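Local coordinates for esterase (Sinorhizobium meliloti 1021, PDB 4TX1), which is a carbohydrate acetylesterase of the SGNH-hydrolase family, probably hydrolysing acetyl and aryl esters, at residues Ser22-Tyr27 / Val96-Ser101; Asp69-Cys74 / Lys105-Gly110; Phe113-Gly118 / Ala169-Leu174; Pro147-Thr152 / Ala159-Gly164. All coordinates share one frame; numbering follows the deposited sequence.

Interaction 1 of 4, residues Ser22-Tyr27 / Val96-Ser101; sequences SLTWGY and VFMLGS
Met98 meets Leu23 and Thr24 because its chain runs out with CG anti to the backbone N (chi1 -167°), stays extended through chi2 and then bends at chi3 (78°), turning the CE methyl to the helix 22-25. CE lies 3.7 Å from Leu23 CB, the two side chains crossing at about a right angle. The same methyl comes within 4.1 Å of Thr24 OG1; methionine suits the place because its unbranched thioether can bend at chi3 to bring one methyl over both residues. Leu23 sends its CD2 branch along to Ser101, 4.0 Å from OG. Beside this apolar seam runs a polar link: one water accepts a hydrogen bond from Thr24 OG1 at 2.7 Å and donates to Met98 O at 2.6 Å. Thr24 OG1 also accepts a hydrogen bond from Trp41 NE1, so threonine satisfies two polar partners with one hydroxyl. Ser22 opens the same short helix, its OG weakly bonded to His202, consistent with a Ser-His-Asp triad. The end of central strand 94-98 thus packs, through Leu23 and Thr24, against the turn that carries the presumed nucleophile, as in SGNH hydrolases, where a GDSL-like block lies beside a Gly-x-Asn-Asp block.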
# COMPACT_ATOMS: atom_id res chain seq x y z
N SER A 22 13.54 19.40 -4.04
CA SER A 22 14.11 19.90 -5.32
C SER A 22 15.20 20.95 -4.97
O SER A 22 16.11 21.12 -5.80
CB SER A 22 13.08 20.54 -6.20
OG SER A 22 12.59 21.74 -5.59
N LEU A 23 15.16 21.53 -3.80
CA LEU A 23 16.24 22.43 -3.41
C LEU A 23 17.56 21.69 -3.22
O LEU A 23 18.57 22.27 -3.39
CB LEU A 23 15.92 23.17 -2.12
CG LEU A 23 15.05 24.36 -2.27
CD1 LEU A 23 13.88 24.20 -3.14
CD2 LEU A 23 14.63 24.95 -0.96
N THR A 24 17.52 20.41 -2.82
CA THR A 24 18.65 19.57 -2.66
C THR A 24 19.02 18.85 -3.94
O THR A 24 20.20 18.69 -4.22
CB THR A 24 18.38 18.58 -1.50
OG1 THR A 24 18.14 19.34 -0.32
CG2 THR A 24 19.49 17.62 -1.24
N TRP A 25 17.99 18.45 -4.73
CA TRP A 25 18.21 17.94 -6.09
C TRP A 25 19.02 18.98 -6.89
O TRP A 25 19.92 18.63 -7.62
CB TRP A 25 16.89 17.66 -6.78
CG TRP A 25 16.96 17.03 -8.13
CD1 TRP A 25 17.28 15.75 -8.37
CD2 TRP A 25 16.68 17.62 -9.39
NE1 TRP A 25 17.20 15.47 -9.70
CE2 TRP A 25 16.85 16.61 -10.36
CE3 TRP A 25 16.29 18.89 -9.80
CZ2 TRP A 25 16.64 16.83 -11.71
CZ3 TRP A 25 16.05 19.12 -11.17
CH2 TRP A 25 16.24 18.09 -12.10
N GLY A 26 18.62 20.23 -6.75
CA GLY A 26 19.28 21.35 -7.49
C GLY A 26 18.43 21.81 -8.69
O GLY A 26 18.85 21.80 -9.82
N TYR A 27 17.22 22.27 -8.42
CA TYR A 27 16.32 22.76 -9.46
C TYR A 27 16.63 24.16 -9.97
O TYR A 27 16.62 25.10 -9.25
CB TYR A 27 14.84 22.66 -9.03
CG TYR A 27 13.89 22.79 -10.18
CD1 TYR A 27 13.42 21.69 -10.83
CD2 TYR A 27 13.45 24.02 -10.62
CE1 TYR A 27 12.60 21.80 -11.92
CE2 TYR A 27 12.60 24.13 -11.70
CZ TYR A 27 12.19 23.01 -12.35
OH TYR A 27 11.36 23.06 -13.41
N VAL A 96 21.30 15.16 7.51
CA VAL A 96 20.90 16.55 7.34
C VAL A 96 19.55 16.63 6.61
O VAL A 96 19.49 16.18 5.46
CB VAL A 96 21.95 17.34 6.51
CG1 VAL A 96 21.56 18.86 6.46
CG2 VAL A 96 23.34 17.09 7.18
N PHE A 97 18.54 17.18 7.25
CA PHE A 97 17.21 17.35 6.65
C PHE A 97 17.05 18.77 6.15
O PHE A 97 17.34 19.74 6.86
CB PHE A 97 16.10 17.10 7.63
CG PHE A 97 15.99 15.65 8.09
CD1 PHE A 97 15.66 14.66 7.18
CD2 PHE A 97 16.17 15.27 9.40
CE1 PHE A 97 15.51 13.38 7.56
CE2 PHE A 97 15.99 13.98 9.84
CZ PHE A 97 15.72 12.99 8.89
N MET A 98 16.61 18.88 4.92
CA MET A 98 16.08 20.17 4.47
C MET A 98 14.76 19.99 3.73
O MET A 98 14.72 19.77 2.49
CB MET A 98 17.12 21.01 3.67
CG MET A 98 16.62 22.44 3.51
SD MET A 98 17.82 23.63 2.85
CE MET A 98 17.73 23.18 1.12
N LEU A 99 13.67 20.03 4.48
CA LEU A 99 12.34 19.79 3.95
C LEU A 99 11.37 20.74 4.58
O LEU A 99 11.63 21.27 5.66
CB LEU A 99 11.91 18.32 4.20
CG LEU A 99 12.62 17.23 3.44
CD1 LEU A 99 12.21 15.82 3.99
CD2 LEU A 99 12.32 17.35 1.96
N GLY A 100 10.26 20.96 3.88
CA GLY A 100 9.12 21.76 4.30
C GLY A 100 8.53 22.64 3.24
O GLY A 100 7.38 23.07 3.39
N SER A 101 9.29 22.99 2.20
CA SER A 101 8.76 23.83 1.13
C SER A 101 7.52 23.23 0.47
O SER A 101 6.54 23.91 0.26
CB SER A 101 9.85 24.10 0.09
OG SER A 101 10.94 24.88 0.64
O HOH W 1 15.74 20.43 0.16

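Interaction 2 of 4, residues Asp69-Cys74 / Lys105-Gly110; sequences DHLADC and KPIIHG
Leu71 and Ile107 touch tip to tip, their CD1 methyls 3.5 Å apart, and form the tight part of the contact. A second apolar touch lies next to it, where Ile108 CD1 packs 3.7 Å from Asp69 CB, across the carboxylate stem at about a right angle. Isoleucine suits both places because its longer arm ends in a CD1 methyl that reaches the other loop. The polar side is looser. Asp69 holds CG anti to its backbone N (chi1 179°), which carries the carboxylate toward Lys105. The lysine, extended beyond CG, brings NZ to only 3.9 Å from Asp69 OD2, a long salt bridge; two waters fill in, each donating to OD2 and accepting from NZ, with water-to-OD2 distances of 2.7 Å. Arg76 makes a further salt bridge to OD2. The other oxygen, OD1, closes an Asx turn by accepting from Leu71 N (3.0 Å, 159°), which holds the carboxylate against rotation. An alanine in place of Asp69 would probably leave Lys105 and Arg76 without their shared negative charge and free the Leu71 turn to shift. Another subunit packs on Leu71 and Ile107. Within the chain, the contact joins the loop between strand 53-59 and helix 78-89 to the loop between strand 94-98 and helix 112-127.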
# COMPACT_ATOMS: atom_id res chain seq x y z
N ASP A 69 1.80 12.50 -1.88
CA ASP A 69 1.65 13.29 -3.10
C ASP A 69 1.85 12.39 -4.26
O ASP A 69 2.95 11.87 -4.48
CB ASP A 69 2.59 14.50 -3.08
CG ASP A 69 2.50 15.35 -4.32
OD1 ASP A 69 1.95 14.85 -5.28
OD2 ASP A 69 3.05 16.50 -4.39
N HIS A 70 0.77 12.11 -5.02
CA HIS A 70 0.76 11.12 -6.10
C HIS A 70 0.86 11.77 -7.48
O HIS A 70 0.54 11.19 -8.50
CB HIS A 70 -0.51 10.25 -6.02
CG HIS A 70 -0.75 9.64 -4.69
ND1 HIS A 70 0.10 8.70 -4.13
CD2 HIS A 70 -1.72 9.87 -3.77
CE1 HIS A 70 -0.38 8.34 -2.94
NE2 HIS A 70 -1.51 9.01 -2.73
N LEU A 71 1.34 13.00 -7.53
CA LEU A 71 1.41 13.74 -8.76
C LEU A 71 2.65 13.57 -9.64
O LEU A 71 2.73 14.13 -10.78
CB LEU A 71 1.18 15.25 -8.46
CG LEU A 71 -0.16 15.61 -7.86
CD1 LEU A 71 -0.19 17.08 -7.40
CD2 LEU A 71 -1.31 15.30 -8.83
N ALA A 72 3.55 12.73 -9.22
CA ALA A 72 4.74 12.46 -10.00
C ALA A 72 5.13 10.99 -9.96
O ALA A 72 4.48 10.15 -9.29
CB ALA A 72 5.88 13.36 -9.47
N ASP A 73 6.15 10.65 -10.74
CA ASP A 73 6.55 9.27 -10.89
C ASP A 73 7.54 8.88 -9.81
O ASP A 73 8.63 8.45 -10.10
CB ASP A 73 7.17 9.10 -12.29
CG ASP A 73 7.21 7.63 -12.78
OD1 ASP A 73 6.79 6.70 -12.05
OD2 ASP A 73 7.70 7.40 -13.94
N CYS A 74 7.08 8.85 -8.57
CA CYS A 74 7.95 8.66 -7.40
C CYS A 74 7.04 8.72 -6.17
O CYS A 74 5.88 9.19 -6.27
CB CYS A 74 9.00 9.73 -7.29
SG CYS A 74 8.42 11.42 -7.28
N LYS A 105 2.29 23.77 0.19
CA LYS A 105 1.22 23.60 -0.74
C LYS A 105 -0.07 23.28 -0.08
O LYS A 105 -0.15 22.32 0.68
CB LYS A 105 1.55 22.40 -1.68
CG LYS A 105 2.80 22.58 -2.52
CD LYS A 105 3.06 21.26 -3.25
CE LYS A 105 4.26 21.35 -4.17
NZ LYS A 105 4.62 20.05 -4.89
N PRO A 106 -1.13 24.04 -0.38
CA PRO A 106 -2.46 23.69 0.16
C PRO A 106 -2.92 22.27 -0.04
O PRO A 106 -3.54 21.69 0.86
CB PRO A 106 -3.38 24.67 -0.59
CG PRO A 106 -2.52 25.92 -0.76
CD PRO A 106 -1.13 25.40 -0.99
N ILE A 107 -2.63 21.70 -1.17
CA ILE A 107 -3.02 20.33 -1.44
C ILE A 107 -2.32 19.40 -0.44
O ILE A 107 -2.89 18.33 -0.19
CB ILE A 107 -2.80 19.82 -2.86
CG1 ILE A 107 -1.35 19.87 -3.30
CG2 ILE A 107 -3.71 20.66 -3.86
CD1 ILE A 107 -0.98 19.03 -4.58
N ILE A 108 -1.15 19.78 0.12
CA ILE A 108 -0.45 18.91 1.07
C ILE A 108 -0.95 19.15 2.47
O ILE A 108 -1.40 18.23 3.17
CB ILE A 108 1.08 19.00 0.91
CG1 ILE A 108 1.52 18.72 -0.54
CG2 ILE A 108 1.77 18.15 1.99
CD1 ILE A 108 1.18 17.30 -1.05
N HIS A 109 -0.91 20.42 2.88
CA HIS A 109 -1.70 20.93 3.99
C HIS A 109 -1.47 22.42 4.16
O HIS A 109 -2.37 23.11 4.70
CB HIS A 109 -1.38 20.20 5.33
CG HIS A 109 0.07 20.22 5.72
ND1 HIS A 109 0.96 19.18 5.51
CD2 HIS A 109 0.78 21.20 6.28
CE1 HIS A 109 2.17 19.54 5.93
NE2 HIS A 109 2.08 20.76 6.40
N GLY A 110 -0.29 22.92 3.80
CA GLY A 110 -0.00 24.34 3.73
C GLY A 110 0.43 24.99 5.03
O GLY A 110 0.54 26.22 5.10
O HOH W 2 4.80 17.97 -2.99
O HOH W 3 2.54 18.67 -5.91

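Interaction 3 of 4, residues Phe113-Gly118 / Ala169-Leu174; sequences FGAVKG and AMLAPL
Helix-to-helix packing brings the first turns of helix 112-127 against the start of helix 171-182 through Ala115, Val116 and Phe113 on one side and Leu171 and Leu174 on the other. The backbones come nearest at Val116 and Leu174, whose CA atoms are 6.5 Å apart. Ala115, with nothing beyond CB, leaves room for Leu171, whose CD2 branch rests 3.7 Å from that CB. Val116 splits its work between two methyls. CG2, anti to the backbone N, lies 3.6 Å from Leu174 O, while CG1 faces Leu174 CD1 at 4.2 Å. Both helices lie in one of the layers flanking the parallel sheet of this alpha/beta/alpha SGNH fold; helix 112-127 is the crossover of a beta-alpha-beta unit between the adjacent strands 94-98 and 140-145, and helix 171-182 leads to strand 185-188. Leu174 CD1 also lies 3.9 Å from Phe113 N, so the same methyl meets two positions of helix 112-127. Tyr175 continues the packing onto Ala115 and Val116, and Leu171 extends it to Met104 and Pro146. The Phe113 side chain sets out away from helix 171-182 and packs on Met160 of a neighbouring subunit.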
# COMPACT_ATOMS: atom_id res chain seq x y z
N PHE A 113 3.14 24.33 10.97
CA PHE A 113 3.02 23.39 12.08
C PHE A 113 3.00 21.93 11.53
O PHE A 113 3.62 21.08 12.07
CB PHE A 113 1.73 23.63 12.89
CG PHE A 113 1.65 22.76 14.02
CD1 PHE A 113 2.54 22.93 15.07
CD2 PHE A 113 0.81 21.64 13.99
CE1 PHE A 113 2.52 22.02 16.13
CE2 PHE A 113 0.77 20.79 15.08
CZ PHE A 113 1.61 20.98 16.12
N GLY A 114 2.30 21.71 10.41
CA GLY A 114 2.27 20.35 9.83
C GLY A 114 3.68 19.92 9.36
O GLY A 114 4.01 18.74 9.46
N ALA A 115 4.50 20.86 8.90
CA ALA A 115 5.85 20.60 8.46
C ALA A 115 6.71 20.23 9.65
O ALA A 115 7.46 19.28 9.60
CB ALA A 115 6.50 21.77 7.68
N VAL A 116 6.64 20.99 10.76
CA VAL A 116 7.51 20.63 11.88
C VAL A 116 7.08 19.27 12.48
O VAL A 116 7.91 18.57 12.94
CB VAL A 116 7.62 21.75 12.93
CG1 VAL A 116 6.33 21.96 13.60
CG2 VAL A 116 8.75 21.50 13.92
N LYS A 117 5.79 18.96 12.51
CA LYS A 117 5.39 17.61 12.92
C LYS A 117 5.96 16.54 12.01
O LYS A 117 6.31 15.45 12.47
CB LYS A 117 3.89 17.50 12.96
CG LYS A 117 3.26 18.32 14.06
CD LYS A 117 3.78 17.95 15.47
CE LYS A 117 3.40 16.56 15.90
NZ LYS A 117 3.93 16.18 17.29
N GLY A 118 6.01 16.81 10.70
CA GLY A 118 6.62 15.86 9.76
C GLY A 118 8.11 15.71 10.05
O GLY A 118 8.66 14.59 10.04
N ALA A 169 7.66 31.42 6.42
CA ALA A 169 8.44 32.31 7.31
C ALA A 169 8.47 31.78 8.72
O ALA A 169 9.36 32.17 9.54
CB ALA A 169 7.79 33.72 7.28
N MET A 170 7.50 30.93 9.06
CA MET A 170 7.42 30.35 10.42
C MET A 170 8.25 29.10 10.60
O MET A 170 8.40 28.60 11.73
CB MET A 170 5.98 30.06 10.77
CG MET A 170 5.09 31.28 10.80
SD MET A 170 3.38 30.76 10.90
CE MET A 170 2.43 32.12 10.21
N LEU A 171 8.78 28.53 9.50
CA LEU A 171 9.56 27.29 9.65
C LEU A 171 10.84 27.42 10.47
O LEU A 171 11.13 26.53 11.25
CB LEU A 171 9.94 26.66 8.27
CG LEU A 171 8.75 26.32 7.39
CD1 LEU A 171 9.23 26.13 5.95
CD2 LEU A 171 7.99 25.10 7.97
N ALA A 172 11.63 28.50 10.31
CA ALA A 172 12.87 28.62 11.07
C ALA A 172 12.65 28.57 12.62
O ALA A 172 13.31 27.83 13.29
CB ALA A 172 13.66 29.84 10.64
N PRO A 173 11.71 29.35 13.17
CA PRO A 173 11.58 29.33 14.65
C PRO A 173 11.01 27.98 15.17
O PRO A 173 11.49 27.46 16.20
CB PRO A 173 10.66 30.51 14.96
CG PRO A 173 10.06 30.98 13.67
CD PRO A 173 10.98 30.48 12.56
N LEU A 174 10.03 27.41 14.44
CA LEU A 174 9.46 26.12 14.78
C LEU A 174 10.51 25.02 14.68
O LEU A 174 10.56 24.16 15.57
CB LEU A 174 8.26 25.81 13.91
CG LEU A 174 6.98 26.61 14.08
CD1 LEU A 174 5.92 26.12 13.09
CD2 LEU A 174 6.53 26.53 15.54

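Interaction 4 of 4, residues Pro147-Thr152 / Ala159-Gly164; sequences PPLCET and AMFAGG
Leu149 lays its CD1 methyl against the root of Phe161, 3.6 Å from CB and equally near the ring atom CD1, meeting the ring obliquely while the two side chains cross at about a right angle. With chi1 at -53°, Leu149 holds CG beside its own backbone N, and this swings the branch across to 159-164. The rest of the side chain covers Gly164: CG lies 3.8 Å from Gly164 O. A leucine suits the place: one methyl sits at the base of an aromatic residue while its stem covers bare backbone. Gly164 must be small as well, because a CB there would lie too close, about 3.0 Å from Leu149 CD1, and would also collide with Phe161 O. Phe161 to Gly164 form a type II beta turn, closed by Gly164 N to Phe161 O at 2.8 Å; the positive phi of Gly163, at the N-cap of helix 164-168, suits a glycine because a CB would be jammed against the preceding carbonyl O. In this SGNH fold the turn faces the loop that follows strand 140-145, and the Phe161 side chain lies near the presumed catalytic triad without touching it. An alanine in place of Leu149 would probably open a gap between Phe161 and Gly164, letting the ring turn more freely. Ser168 OG ties the two sides together, bonded to both Leu149 N and Gly164 O.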
# COMPACT_ATOMS: atom_id res chain seq x y z
N PRO A 147 15.20 28.01 2.84
CA PRO A 147 14.92 29.43 2.59
C PRO A 147 13.48 29.66 2.28
O PRO A 147 12.83 28.89 1.53
CB PRO A 147 15.84 29.75 1.41
CG PRO A 147 16.91 28.79 1.48
CD PRO A 147 16.29 27.52 1.99
N PRO A 148 12.86 30.64 2.94
CA PRO A 148 11.45 30.79 2.78
C PRO A 148 10.94 31.27 1.41
O PRO A 148 11.69 31.86 0.64
CB PRO A 148 11.05 31.79 3.83
CG PRO A 148 12.30 32.38 4.28
CD PRO A 148 13.43 31.52 3.96
N LEU A 149 9.69 30.98 1.13
CA LEU A 149 9.07 31.27 -0.13
C LEU A 149 9.00 32.79 -0.30
O LEU A 149 8.93 33.53 0.72
CB LEU A 149 7.66 30.73 -0.37
CG LEU A 149 7.32 29.23 -0.19
CD1 LEU A 149 6.33 28.77 -1.20
CD2 LEU A 149 8.50 28.37 0.06
N CYS A 150 9.07 33.22 -1.55
CA CYS A 150 8.83 34.65 -1.88
C CYS A 150 7.68 34.80 -2.85
O CYS A 150 7.21 33.84 -3.45
CB CYS A 150 10.11 35.32 -2.39
SG CYS A 150 10.67 34.72 -3.98
N GLU A 151 7.17 36.05 -3.03
CA GLU A 151 6.09 36.31 -3.95
C GLU A 151 6.58 36.14 -5.39
O GLU A 151 7.76 36.34 -5.70
CB GLU A 151 5.47 37.71 -3.79
CG GLU A 151 5.04 38.07 -2.40
CD GLU A 151 3.74 37.42 -1.95
OE1 GLU A 151 3.06 36.78 -2.80
OE2 GLU A 151 3.39 37.58 -0.72
N THR A 152 5.70 35.66 -6.24
CA THR A 152 6.02 35.43 -7.62
C THR A 152 4.91 35.80 -8.53
O THR A 152 3.72 35.67 -8.18
CB THR A 152 6.41 33.93 -7.81
OG1 THR A 152 6.88 33.69 -9.13
CG2 THR A 152 5.19 33.00 -7.48
N ALA A 159 -0.39 29.71 -7.29
CA ALA A 159 -1.53 28.87 -6.91
C ALA A 159 -1.11 27.69 -6.16
O ALA A 159 -1.68 27.35 -5.11
CB ALA A 159 -2.37 28.46 -8.14
N MET A 160 -0.10 27.02 -6.70
CA MET A 160 0.40 25.73 -6.08
C MET A 160 0.82 25.96 -4.63
O MET A 160 0.61 25.11 -3.79
CB MET A 160 1.55 25.17 -6.86
CG MET A 160 2.22 23.96 -6.24
SD MET A 160 1.07 22.53 -6.31
CE MET A 160 1.82 21.75 -7.70
N PHE A 161 1.40 27.13 -4.34
CA PHE A 161 1.94 27.45 -3.04
C PHE A 161 1.21 28.62 -2.42
O PHE A 161 1.77 29.29 -1.52
CB PHE A 161 3.46 27.78 -3.15
CG PHE A 161 4.32 26.62 -3.57
CD1 PHE A 161 4.88 25.75 -2.58
CD2 PHE A 161 4.61 26.36 -4.91
CE1 PHE A 161 5.70 24.70 -2.93
CE2 PHE A 161 5.44 25.28 -5.22
CZ PHE A 161 5.98 24.47 -4.23
N ALA A 162 -0.08 28.76 -2.73
CA ALA A 162 -0.88 29.85 -2.17
C ALA A 162 -0.83 29.86 -0.63
O ALA A 162 -1.05 28.84 0.06
CB ALA A 162 -2.33 29.75 -2.70
N GLY A 163 -0.51 31.00 -0.04
CA GLY A 163 -0.39 31.11 1.46
C GLY A 163 1.00 30.79 2.00
O GLY A 163 1.32 31.00 3.18
N GLY A 164 1.85 30.26 1.15
CA GLY A 164 3.16 29.72 1.55
C GLY A 164 4.18 30.73 1.96
O GLY A 164 5.12 30.42 2.65

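From the N terminus, helix 22-25, just after the first strand, meets the end of strand 94-98 in interaction 1, closing a long loop. Interaction 2 starts inside that loop, at 69-74, and ends beyond it at 105-110, so the two cross; it closes a loop of its own by joining the loops after strands 53-59 and 94-98. Interaction 3 follows in series, joining helices 112-127 and 171-182, and interaction 4 is nested inside the loop it closes. Several of them also touch: Ser101 O approaches Phe161 CE1, linking interactions 1 and 4, while Pro106 and Lys105 of interaction 2 pack on Met160 and Phe161 of interaction 4. His109 leans on Gly114, and Gly100 on Ala115, bringing the loop after the central strand against helix 112-127.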